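Local coordinates for CofB (Escherichia coli, PDB 5AX6), which is a homotrimeric minor pilin of the CFA/III type IVb pilus of human enterotoxigenic strains and probably takes part in pilus assembly, at residues T58-L63 with G222-I227; I123-F128 with A191-T196; G379-N384 with V480-W485. All coordinates share one frame; numbering follows the deposited sequence.

Contact 1. Residues T58-L63 with G222-I227; sequences TTNKDL and GLRLSI
Leu63 and Ser226 mark the nearest approach of the two backbones, with CA atoms 8.7 Å apart, a spacing that leaves the bridging to side chains. The strand 222-227 is extended, so Arg224 and Ser226 face the loop 58-63 together, while the loop makes an inverse gamma turn centred on Asn60. Arg224 spans most of the gap: its chain leaves the strand nearly straight and bends at chi3 (67°), which brings an edge of the guanidinium to the loop. There NH2 donates to Leu63 O over 2.8 Å, almost linearly (163°) and onto a lone pair in the carbonyl plane. NH1 stands 3.7 Å from Asn60 ND2, and two waters mediate between these donors, each accepting from both. The other end of the amide is held too, because Asn60 OD1 accepts from Thr58 OG1 at 2.9 Å. Beside the polar cluster, Leu63 CD2 lies 3.5 Å from Ser226 OG, a hydroxyl bonded to Asp143. Tyr181 adds a cation-pi contact to Arg224. If a leucine replaced Arg224, Leu63 O would probably be left without this donor and both waters would lose their tie to the strand. The lesson is that a buried arginine can fix an irregular loop to a sheet through a neutral carbonyl and waters, its charge probably eased by the aromatic ring and, weakly, by Asp143.

Contact 2. Residues I123-F128 with A191-T196; sequences IDRIDF and AGWRLT
Trp193 meets Asp124 at the edge of its indole, and Arg125 approaches the indole obliquely, over neither a face nor an edge. The carboxylate stands steeply to the ring, their planes 76° apart, yet Asp124 OD2 itself lies almost in the ring plane. It accepts from Trp193 NE1 over 2.8 Å in a nearly straight bond (170°), using the anti lone pair, the one away from OD1. Because CG of Asp124 is anti to the backbone N (chi1 -166°), the carboxylate is carried out toward the indole. At the guanidinium of Arg125 the edges are taken by Asp127 and a water. Asp127 is gripped side-on in a salt bridge: NE reaches OD1 at 2.9 Å on its syn side, and NH2 reaches OD2 at 3.1 Å from slightly out of plane. The remaining nitrogen, NH1, donates to the water, which can donate to Ala191 O, 2.7 Å away, and also to Ala190 O directly. The same NH1 comes within 4.0 Å of Trp193 CB, where the contact is mere packing. A classic beta bulge, in which Asp124 and Arg125 both face Ile145, explains how two consecutive residues can point toward 191-196. Asp124 OD2 also has a salt bridge to Arg185, and Phe74 forms a cation-pi contact with Arg125. Each charge here is thus paired within the pilin domain, and the Asp124 carboxylate, shared between Arg185 and the indole N-H, probably stays ionised and fixes the rotation of the ring.

Contact 3. Residues G379-N384 with V480-W485; sequences GRIELN and VNITTW
Ile381 and Ile482 share one side-chain shape: in each, CG1 is anti to the carbonyl carbon (chi1 -62° in Ile381) and the chain beyond it is extended, which carries CD1 of each away from its own strand and toward the other. The two meet tip to tip, Ile482 CD1 touching the CG2 branch of Ile381 at 4.0 Å. The other branch of Ile381 runs alongside Val480, with Ile381 CD1 also 4.0 Å from Val480 CG2. A looser third touch joins Leu383 CD1 to Ile482 CG2 at 4.3 Å. Ile381 and Leu383 alternate with Glu382, whose OE1 is turned to the other side of its strand and takes both NE and NH2 of Arg380 in a salt bridge, so charge is kept off the apolar face. Leu401 packs on Ile482 and Ala352 on Ile381, while Met335 of the second subunit reaches Leu383. The strands 381-384 and 480-485 run 11.3 Å apart at closest approach, but they belong to different sheets, the first pairing with 452-463 and the second with 341-353 and 398-409. Such face-to-face packing of two sheets through aliphatic side chains that meet between them is typical of a beta sandwich, here in the C-terminal domain; the small crossing angle of these segments, -20°, is consistent with aligned packing.

Overall arrangement
Contacts 1 and 2 belong to the pilin domain and converge on one antiparallel sheet, their centres 8 Å apart; contact 2 is nested within the chain loop that contact 1 closes. They meet directly where Thr58 N lies 2.9 Å from Phe128 O, a probable hydrogen bond, and Met67 packs against an arginine of each. Contact 1 is buried and contact 2 partly so, yet both rely on arginine, water and directed hydrogen bonds to tie loops to strands. Contact 3 sits in the C-terminal domain, its centre about 82 Å and 87 Å from those of contacts 1 and 2, on the opposite side of the chain's centre. Also buried, it joins two sheets by aliphatic packing alone.

Contact 1. Residues T58-L63 with G222-I227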
# COMPACT_ATOMS: atom_id res chain seq x y z
N THR A 58 -36.12 -20.64 18.67
CA THR A 58 -37.37 -21.05 18.06
C THR A 58 -37.04 -21.97 16.89
O THR A 58 -35.88 -22.07 16.47
CB THR A 58 -38.20 -19.84 17.61
OG1 THR A 58 -37.50 -19.14 16.57
CG2 THR A 58 -38.42 -18.88 18.80
N THR A 59 -38.04 -22.67 16.35
CA THR A 59 -37.74 -23.66 15.32
C THR A 59 -38.50 -23.42 14.02
O THR A 59 -38.56 -24.29 13.15
CB THR A 59 -38.05 -25.09 15.81
OG1 THR A 59 -39.43 -25.17 16.17
CG2 THR A 59 -37.19 -25.42 17.02
N ASN A 60 -39.08 -22.23 13.88
CA ASN A 60 -39.82 -21.90 12.67
C ASN A 60 -38.91 -21.46 11.52
O ASN A 60 -38.83 -20.28 11.17
CB ASN A 60 -40.88 -20.82 12.96
CG ASN A 60 -40.31 -19.59 13.67
OD1 ASN A 60 -39.45 -19.70 14.54
ND2 ASN A 60 -40.81 -18.42 13.30
N LYS A 61 -38.22 -22.43 10.91
CA LYS A 61 -37.29 -22.12 9.81
C LYS A 61 -38.01 -21.57 8.59
O LYS A 61 -37.47 -20.74 7.86
CB LYS A 61 -36.49 -23.36 9.42
CG LYS A 61 -35.69 -23.98 10.53
CD LYS A 61 -34.89 -25.15 9.97
CE LYS A 61 -34.16 -25.90 11.05
NZ LYS A 61 -33.36 -27.00 10.44
N ASP A 62 -39.22 -22.07 8.35
CA ASP A 62 -40.08 -21.55 7.29
C ASP A 62 -40.72 -20.25 7.76
O ASP A 62 -41.35 -20.22 8.82
CB ASP A 62 -41.15 -22.60 6.93
CG ASP A 62 -41.99 -22.22 5.71
OD1 ASP A 62 -42.23 -21.01 5.46
OD2 ASP A 62 -42.42 -23.14 5.00
N LEU A 63 -40.54 -19.17 7.00
CA LEU A 63 -41.12 -17.88 7.36
C LEU A 63 -42.63 -17.93 7.59
O LEU A 63 -43.20 -17.08 8.29
CB LEU A 63 -40.81 -16.85 6.28
CG LEU A 63 -39.41 -16.23 6.33
CD1 LEU A 63 -39.08 -15.56 4.99
CD2 LEU A 63 -39.31 -15.23 7.48
N GLY A 222 -48.33 -5.58 14.76
CA GLY A 222 -46.91 -5.32 14.83
C GLY A 222 -46.27 -5.77 13.53
O GLY A 222 -46.96 -6.23 12.63
N LEU A 223 -44.96 -5.61 13.44
CA LEU A 223 -44.20 -6.07 12.29
C LEU A 223 -43.12 -7.02 12.76
O LEU A 223 -42.45 -6.76 13.76
CB LEU A 223 -43.56 -4.91 11.53
CG LEU A 223 -44.47 -3.90 10.84
CD1 LEU A 223 -43.62 -2.71 10.38
CD2 LEU A 223 -45.19 -4.54 9.66
N ARG A 224 -42.95 -8.12 12.04
CA ARG A 224 -41.81 -8.98 12.29
C ARG A 224 -40.75 -8.72 11.23
O ARG A 224 -41.00 -8.90 10.04
CB ARG A 224 -42.23 -10.46 12.29
CG ARG A 224 -41.10 -11.40 12.67
CD ARG A 224 -41.51 -12.85 12.52
NE ARG A 224 -41.74 -13.22 11.13
CZ ARG A 224 -42.05 -14.46 10.74
NH1 ARG A 224 -42.16 -15.42 11.65
NH2 ARG A 224 -42.26 -14.73 9.46
N LEU A 225 -39.58 -8.26 11.66
CA LEU A 225 -38.48 -8.03 10.75
C LEU A 225 -37.50 -9.19 10.84
O LEU A 225 -37.02 -9.49 11.94
CB LEU A 225 -37.75 -6.72 11.07
CG LEU A 225 -38.56 -5.43 11.20
CD1 LEU A 225 -37.64 -4.28 11.62
CD2 LEU A 225 -39.23 -5.11 9.88
N SER A 226 -37.22 -9.84 9.72
CA SER A 226 -36.32 -11.00 9.70
C SER A 226 -34.97 -10.62 9.12
O SER A 226 -34.90 -10.04 8.04
CB SER A 226 -36.91 -12.15 8.87
OG SER A 226 -38.14 -12.59 9.42
N ILE A 227 -33.90 -10.97 9.83
CA ILE A 227 -32.54 -10.72 9.36
C ILE A 227 -31.78 -12.03 9.21
O ILE A 227 -31.82 -12.88 10.10
CB ILE A 227 -31.74 -9.83 10.31
CG1 ILE A 227 -32.56 -8.63 10.78
CG2 ILE A 227 -30.40 -9.44 9.67
CD1 ILE A 227 -32.71 -7.53 9.75
O HOH W 1 -40.63 -15.71 14.35
O HOH W 2 -42.60 -18.34 11.01

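Contact 2. Residues I123-F128 with A191-T196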
# COMPACT_ATOMS: atom_id res chain seq x y z
N ILE A 123 -39.07 -2.78 19.98
CA ILE A 123 -38.83 -4.22 19.91
C ILE A 123 -39.45 -4.92 21.11
O ILE A 123 -39.10 -4.63 22.25
CB ILE A 123 -37.33 -4.55 19.84
CG1 ILE A 123 -36.71 -3.89 18.62
CG2 ILE A 123 -37.13 -6.08 19.81
CD1 ILE A 123 -35.18 -3.87 18.62
N ASP A 124 -40.36 -5.85 20.85
CA ASP A 124 -41.10 -6.51 21.91
C ASP A 124 -40.54 -7.90 22.22
O ASP A 124 -40.71 -8.44 23.32
CB ASP A 124 -42.58 -6.63 21.52
CG ASP A 124 -43.46 -6.99 22.70
OD1 ASP A 124 -43.31 -6.35 23.77
OD2 ASP A 124 -44.29 -7.91 22.57
N ARG A 125 -39.85 -8.48 21.25
CA ARG A 125 -39.49 -9.88 21.33
C ARG A 125 -38.53 -10.21 20.21
O ARG A 125 -38.58 -9.61 19.13
CB ARG A 125 -40.76 -10.73 21.24
CG ARG A 125 -40.56 -12.15 20.81
CD ARG A 125 -41.90 -12.86 20.76
NE ARG A 125 -41.83 -14.07 19.94
CZ ARG A 125 -42.83 -14.91 19.78
NH1 ARG A 125 -43.98 -14.70 20.41
NH2 ARG A 125 -42.67 -15.98 19.02
N ILE A 126 -37.63 -11.15 20.50
CA ILE A 126 -36.62 -11.60 19.54
C ILE A 126 -36.67 -13.11 19.45
O ILE A 126 -36.74 -13.79 20.48
CB ILE A 126 -35.21 -11.14 19.94
CG1 ILE A 126 -35.16 -9.61 19.98
CG2 ILE A 126 -34.16 -11.70 18.98
CD1 ILE A 126 -33.89 -9.06 20.65
N ASP A 127 -36.66 -13.63 18.23
CA ASP A 127 -36.65 -15.07 17.99
C ASP A 127 -35.35 -15.47 17.30
O ASP A 127 -35.10 -15.02 16.19
CB ASP A 127 -37.84 -15.51 17.09
CG ASP A 127 -39.21 -15.30 17.75
OD1 ASP A 127 -39.27 -14.76 18.87
OD2 ASP A 127 -40.23 -15.68 17.12
N PHE A 128 -34.54 -16.30 17.96
CA PHE A 128 -33.34 -16.88 17.36
C PHE A 128 -33.72 -18.21 16.72
O PHE A 128 -33.87 -19.22 17.42
CB PHE A 128 -32.24 -17.14 18.40
CG PHE A 128 -31.59 -15.89 18.96
CD1 PHE A 128 -31.57 -14.72 18.24
CD2 PHE A 128 -30.99 -15.93 20.21
CE1 PHE A 128 -30.96 -13.57 18.76
CE2 PHE A 128 -30.38 -14.79 20.73
CZ PHE A 128 -30.37 -13.62 20.01
N ALA A 191 -46.14 -13.74 24.26
CA ALA A 191 -46.47 -15.08 23.75
C ALA A 191 -47.71 -15.08 22.85
O ALA A 191 -48.02 -16.10 22.22
CB ALA A 191 -46.67 -16.04 24.91
N GLY A 192 -48.41 -13.96 22.78
CA GLY A 192 -49.64 -13.89 22.01
C GLY A 192 -49.48 -13.63 20.52
O GLY A 192 -50.42 -13.80 19.75
N TRP A 193 -48.29 -13.18 20.11
CA TRP A 193 -48.05 -12.84 18.70
C TRP A 193 -48.26 -14.01 17.75
O TRP A 193 -47.85 -15.13 18.04
CB TRP A 193 -46.62 -12.33 18.52
CG TRP A 193 -46.36 -10.99 19.14
CD1 TRP A 193 -45.53 -10.72 20.20
CD2 TRP A 193 -46.91 -9.74 18.72
NE1 TRP A 193 -45.53 -9.37 20.46
CE2 TRP A 193 -46.37 -8.75 19.57
CE3 TRP A 193 -47.81 -9.36 17.72
CZ2 TRP A 193 -46.71 -7.40 19.45
CZ3 TRP A 193 -48.14 -8.02 17.59
CH2 TRP A 193 -47.59 -7.06 18.45
N ARG A 194 -48.88 -13.75 16.60
CA ARG A 194 -49.01 -14.74 15.55
C ARG A 194 -49.02 -14.04 14.20
O ARG A 194 -49.30 -12.85 14.12
CB ARG A 194 -50.29 -15.57 15.72
CG ARG A 194 -51.54 -14.72 15.57
CD ARG A 194 -52.84 -15.53 15.48
NE ARG A 194 -53.98 -14.63 15.49
CZ ARG A 194 -54.52 -14.14 16.61
NH1 ARG A 194 -54.06 -14.51 17.80
NH2 ARG A 194 -55.54 -13.29 16.53
N LEU A 195 -48.71 -14.78 13.14
CA LEU A 195 -48.76 -14.21 11.80
C LEU A 195 -50.18 -13.78 11.45
O LEU A 195 -51.13 -14.53 11.65
CB LEU A 195 -48.23 -15.20 10.76
CG LEU A 195 -46.77 -15.60 10.92
CD1 LEU A 195 -46.42 -16.71 9.94
CD2 LEU A 195 -45.88 -14.38 10.68
N THR A 196 -50.33 -12.56 10.96
CA THR A 196 -51.60 -12.14 10.40
C THR A 196 -51.81 -12.92 9.11
O THR A 196 -50.86 -13.14 8.36
CB THR A 196 -51.60 -10.62 10.13
OG1 THR A 196 -51.56 -9.93 11.39
CG2 THR A 196 -52.86 -10.21 9.35
O HOH W 3 -46.47 -16.46 20.00

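Contact 3. Residues G379-N384 with V480-W485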
# COMPACT_ATOMS: atom_id res chain seq x y z
N GLY A 379 32.08 31.38 -27.76
CA GLY A 379 32.62 30.94 -26.48
C GLY A 379 31.57 30.85 -25.39
O GLY A 379 31.89 30.47 -24.26
N ARG A 380 30.34 31.22 -25.71
CA ARG A 380 29.27 31.18 -24.72
C ARG A 380 29.01 29.75 -24.27
O ARG A 380 29.34 28.78 -24.97
CB ARG A 380 27.99 31.79 -25.27
CG ARG A 380 27.32 30.94 -26.33
CD ARG A 380 26.20 31.70 -27.01
NE ARG A 380 25.55 30.89 -28.04
CZ ARG A 380 26.03 30.72 -29.27
NH1 ARG A 380 27.15 31.34 -29.64
NH2 ARG A 380 25.38 29.96 -30.13
N ILE A 381 28.42 29.61 -23.09
CA ILE A 381 27.90 28.33 -22.66
C ILE A 381 26.41 28.29 -22.96
O ILE A 381 25.66 29.16 -22.53
CB ILE A 381 28.18 28.07 -21.14
CG1 ILE A 381 29.68 28.06 -20.86
CG2 ILE A 381 27.51 26.75 -20.70
CD1 ILE A 381 30.06 28.03 -19.36
N GLU A 382 25.98 27.32 -23.74
CA GLU A 382 24.57 27.25 -24.09
C GLU A 382 24.01 25.89 -23.71
O GLU A 382 24.64 24.87 -23.93
CB GLU A 382 24.36 27.52 -25.59
CG GLU A 382 22.89 27.51 -25.98
CD GLU A 382 22.62 28.06 -27.38
OE1 GLU A 382 23.49 28.79 -27.92
OE2 GLU A 382 21.54 27.76 -27.94
N LEU A 383 22.82 25.90 -23.13
CA LEU A 383 22.18 24.67 -22.65
C LEU A 383 20.71 24.70 -23.02
O LEU A 383 20.13 25.77 -23.12
CB LEU A 383 22.34 24.52 -21.13
CG LEU A 383 23.75 24.44 -20.54
CD1 LEU A 383 23.69 24.53 -19.01
CD2 LEU A 383 24.44 23.16 -20.97
N ASN A 384 20.11 23.53 -23.22
CA ASN A 384 18.67 23.44 -23.39
C ASN A 384 17.95 23.71 -22.09
O ASN A 384 18.37 23.22 -21.04
CB ASN A 384 18.28 22.06 -23.93
CG ASN A 384 18.78 21.82 -25.33
OD1 ASN A 384 18.66 22.69 -26.19
ND2 ASN A 384 19.37 20.66 -25.56
N VAL A 480 32.92 27.78 -14.37
CA VAL A 480 31.83 27.95 -13.43
C VAL A 480 31.22 26.60 -13.08
O VAL A 480 31.26 25.67 -13.88
CB VAL A 480 30.71 28.85 -14.00
CG1 VAL A 480 31.17 30.30 -14.06
CG2 VAL A 480 30.23 28.33 -15.37
N ASN A 481 30.65 26.53 -11.88
CA ASN A 481 29.71 25.47 -11.54
C ASN A 481 28.30 25.99 -11.75
O ASN A 481 27.91 26.98 -11.14
CB ASN A 481 29.91 25.02 -10.09
CG ASN A 481 31.27 24.35 -9.89
OD1 ASN A 481 32.07 24.79 -9.06
ND2 ASN A 481 31.52 23.32 -10.66
N ILE A 482 27.57 25.32 -12.64
CA ILE A 482 26.23 25.72 -13.05
C ILE A 482 25.25 24.87 -12.29
O ILE A 482 25.38 23.65 -12.28
CB ILE A 482 26.04 25.53 -14.58
CG1 ILE A 482 26.93 26.52 -15.33
CG2 ILE A 482 24.57 25.67 -14.98
CD1 ILE A 482 27.17 26.13 -16.78
N THR A 483 24.30 25.52 -11.62
CA THR A 483 23.24 24.83 -10.90
C THR A 483 21.93 25.03 -11.65
O THR A 483 21.60 26.16 -12.00
CB THR A 483 23.06 25.38 -9.46
OG1 THR A 483 24.32 25.38 -8.79
CG2 THR A 483 22.07 24.51 -8.67
N THR A 484 21.20 23.95 -11.89
CA THR A 484 19.93 24.03 -12.58
C THR A 484 18.85 23.36 -11.73
O THR A 484 19.10 22.31 -11.12
CB THR A 484 19.99 23.35 -13.96
OG1 THR A 484 20.26 21.95 -13.82
CG2 THR A 484 21.07 24.00 -14.82
N TRP A 485 17.65 23.95 -11.69
CA TRP A 485 16.57 23.38 -10.90
C TRP A 485 15.27 24.04 -11.36
O TRP A 485 15.29 24.89 -12.24
CB TRP A 485 16.81 23.58 -9.39
CG TRP A 485 16.66 24.99 -8.84
CD1 TRP A 485 15.63 25.45 -8.07
CD2 TRP A 485 17.56 26.10 -9.01
NE1 TRP A 485 15.84 26.77 -7.75
CE2 TRP A 485 17.01 27.20 -8.31
CE3 TRP A 485 18.79 26.27 -9.67
CZ2 TRP A 485 17.63 28.45 -8.26
CZ3 TRP A 485 19.40 27.53 -9.63
CH2 TRP A 485 18.82 28.60 -8.92